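Local coordinates for mandelate racemase/muconate lactonizing enzyme family protein (Azoarcus sp., PDB 2QDE) that belongs to the enolase superfamily, pairing an enolase-like N-terminal domain with a TIM-type barrel domain that holds a barium ion, at residues I65-M68 with I69-F73. Residues are numbered along the deposited sequence; the frame is centred on the assembly and turned at random.
Sequences ITSM and ICDFF
Met68 and Phe73 meet where helix 62-78 of the enolase-like N-terminal domain widens into a single pi-type turn. Backbone bonds define the change. Ile69 N, Cys70 N and Asp71 N bond to the carbonyl oxygens four residues earlier, as in an alpha helix. Met68 O then takes its main bond from Phe73 N, five residues on, at 2.9 Å and with an N-H...O angle of 168°. Phe72 N also reaches Met68 O, but that bond is weak, bent to 131°.

Sulfur and ring contacts accompany this wider turn. Both phenylalanines touch Met68. Met68 CG stands anti to its own backbone N (chi1 -168°) and lies over one face of the Phe73 ring, a CH-pi contact 3.9 Å from the ring centroid. A bend at chi2 carries SD to a place near both rings. Its SD meets the Phe72 ring obliquely, 3.7 Å from Phe72 CD2, in a Met-aromatic contact.

Apolar packing marks the inner side of the helix. Ile65 and Ile69 run side by side, with Ile65 CG2 at 3.6 Å from Ile69 CD1. Ile69 also packs on Val8 and Val10 of strand 5-15 and on Val107 of helix 101-119, which joins this side of the helix to both.

Polar contacts lie toward another subunit, where Ser67 OG and Thr61 OG1 of that chain are joined by a weak hydrogen bond. The Asp71 carboxylate is shared: OD1 forms a salt bridge with Arg385, which probably favours its charged form. Ser67 OG donates to the anti lone pair of Asp71 OD2 at 2.8 Å.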
ATOM      1  N   ILE A  65      19.989  -8.572  35.590  1.00 18.87           N
ATOM      2  CA  ILE A  65      19.216  -7.611  36.350  1.00 17.39           C
ATOM      3  C   ILE A  65      20.034  -6.967  37.467  1.00 17.85           C
ATOM      4  O   ILE A  65      19.996  -5.749  37.655  1.00 16.68           O
ATOM      5  CB  ILE A  65      17.967  -8.296  36.933  1.00 15.85           C
ATOM      6  CG1 ILE A  65      17.119  -8.858  35.784  1.00 14.50           C
ATOM      7  CG2 ILE A  65      17.167  -7.306  37.780  1.00 15.46           C
ATOM      8  CD1 ILE A  65      16.011  -9.800  36.222  1.00 15.49           C
ATOM      9  N   THR A  66      20.787  -7.784  38.194  1.00 18.12           N
ATOM     10  CA  THR A  66      21.586  -7.269  39.290  1.00 18.17           C
ATOM     11  C   THR A  66      22.621  -6.264  38.815  1.00 18.04           C
ATOM     12  O   THR A  66      22.788  -5.205  39.419  1.00 18.10           O
ATOM     13  CB  THR A  66      22.285  -8.410  40.057  1.00 18.64           C
ATOM     14  OG1 THR A  66      21.294  -9.253  40.662  1.00 18.93           O
ATOM     15  CG2 THR A  66      23.196  -7.843  41.146  1.00 19.72           C
ATOM     16  N   SER A  67      23.309  -6.579  37.726  1.00 18.29           N
ATOM     17  CA  SER A  67      24.324  -5.673  37.221  1.00 16.47           C
ATOM     18  C   SER A  67      23.728  -4.394  36.646  1.00 18.43           C
ATOM     19  O   SER A  67      24.180  -3.294  36.967  1.00 16.64           O
ATOM     20  CB  SER A  67      25.179  -6.358  36.160  1.00 16.37           C
ATOM     21  OG  SER A  67      26.192  -5.477  35.718  1.00 19.46           O
ATOM     22  N   MET A  68      22.709  -4.518  35.801  1.00 16.33           N
ATOM     23  CA  MET A  68      22.135  -3.314  35.219  1.00 16.40           C
ATOM     24  C   MET A  68      21.590  -2.385  36.297  1.00 16.25           C
ATOM     25  O   MET A  68      21.793  -1.178  36.234  1.00 17.66           O
ATOM     26  CB  MET A  68      21.033  -3.652  34.210  1.00 16.49           C
ATOM     27  CG  MET A  68      20.611  -2.446  33.362  1.00 14.34           C
ATOM     28  SD  MET A  68      22.001  -1.657  32.505  1.00  9.12           S
ATOM     29  CE  MET A  68      22.482  -2.923  31.417  1.00 12.34           C
ATOM     30  N   ILE A  69      20.915  -2.942  37.294  1.00 16.35           N
ATOM     31  CA  ILE A  69      20.362  -2.117  38.362  1.00 17.77           C
ATOM     32  C   ILE A  69      21.455  -1.516  39.253  1.00 18.50           C
ATOM     33  O   ILE A  69      21.439  -0.323  39.545  1.00 18.97           O
ATOM     34  CB  ILE A  69      19.387  -2.925  39.253  1.00 16.37           C
ATOM     35  CG1 ILE A  69      18.130  -3.289  38.458  1.00 17.53           C
ATOM     36  CG2 ILE A  69      19.006  -2.115  40.488  1.00 16.37           C
ATOM     37  CD1 ILE A  69      17.088  -4.037  39.266  1.00 16.03           C
ATOM     38  N   CYS A  70      22.403  -2.343  39.674  1.00 18.38           N
ATOM     39  CA  CYS A  70      23.467  -1.875  40.556  1.00 19.83           C
ATOM     40  C   CYS A  70      24.605  -1.093  39.915  1.00 21.18           C
ATOM     41  O   CYS A  70      25.045  -0.079  40.464  1.00 22.68           O
ATOM     42  CB  CYS A  70      24.026  -3.057  41.341  1.00 20.33           C
ATOM     43  SG  CYS A  70      22.813  -3.746  42.487  1.00 23.08           S
ATOM     44  N   ASP A  71      25.075  -1.541  38.758  1.00 21.37           N
ATOM     45  CA  ASP A  71      26.181  -0.870  38.082  1.00 23.09           C
ATOM     46  C   ASP A  71      25.782   0.321  37.225  1.00 23.27           C
ATOM     47  O   ASP A  71      26.630   1.144  36.877  1.00 23.00           O
ATOM     48  CB  ASP A  71      26.954  -1.864  37.207  1.00 24.67           C
ATOM     49  CG  ASP A  71      27.698  -2.907  38.020  1.00 26.78           C
ATOM     50  OD1 ASP A  71      28.441  -2.515  38.943  1.00 28.68           O
ATOM     51  OD2 ASP A  71      27.550  -4.112  37.735  1.00 27.38           O
ATOM     52  N   PHE A  72      24.498   0.418  36.886  1.00 22.21           N
ATOM     53  CA  PHE A  72      24.023   1.503  36.039  1.00 21.25           C
ATOM     54  C   PHE A  72      22.851   2.311  36.583  1.00 22.18           C
ATOM     55  O   PHE A  72      23.000   3.499  36.874  1.00 22.78           O
ATOM     56  CB  PHE A  72      23.665   0.948  34.660  1.00 21.16           C
ATOM     57  CG  PHE A  72      24.854   0.466  33.887  1.00 20.92           C
ATOM     58  CD1 PHE A  72      25.595   1.351  33.105  1.00 20.68           C
ATOM     59  CD2 PHE A  72      25.268  -0.860  33.979  1.00 19.56           C
ATOM     60  CE1 PHE A  72      26.734   0.921  32.424  1.00 21.99           C
ATOM     61  CE2 PHE A  72      26.407  -1.300  33.302  1.00 20.89           C
ATOM     62  CZ  PHE A  72      27.139  -0.408  32.523  1.00 21.28           C
ATOM     63  N   PHE A  73      21.686   1.686  36.713  1.00 20.26           N
ATOM     64  CA  PHE A  73      20.528   2.420  37.201  1.00 20.11           C
ATOM     65  C   PHE A  73      20.783   3.101  38.547  1.00 21.25           C
ATOM     66  O   PHE A  73      20.460   4.279  38.716  1.00 19.81           O
ATOM     67  CB  PHE A  73      19.304   1.502  37.303  1.00 19.66           C
ATOM     68  CG  PHE A  73      18.829   0.961  35.972  1.00 17.39           C
ATOM     69  CD1 PHE A  73      19.060   1.668  34.786  1.00 18.32           C
ATOM     70  CD2 PHE A  73      18.131  -0.249  35.908  1.00 17.39           C
ATOM     71  CE1 PHE A  73      18.602   1.178  33.550  1.00 16.51           C
ATOM     72  CE2 PHE A  73      17.667  -0.745  34.675  1.00 17.62           C
ATOM     73  CZ  PHE A  73      17.907  -0.025  33.499  1.00 15.69           C
TER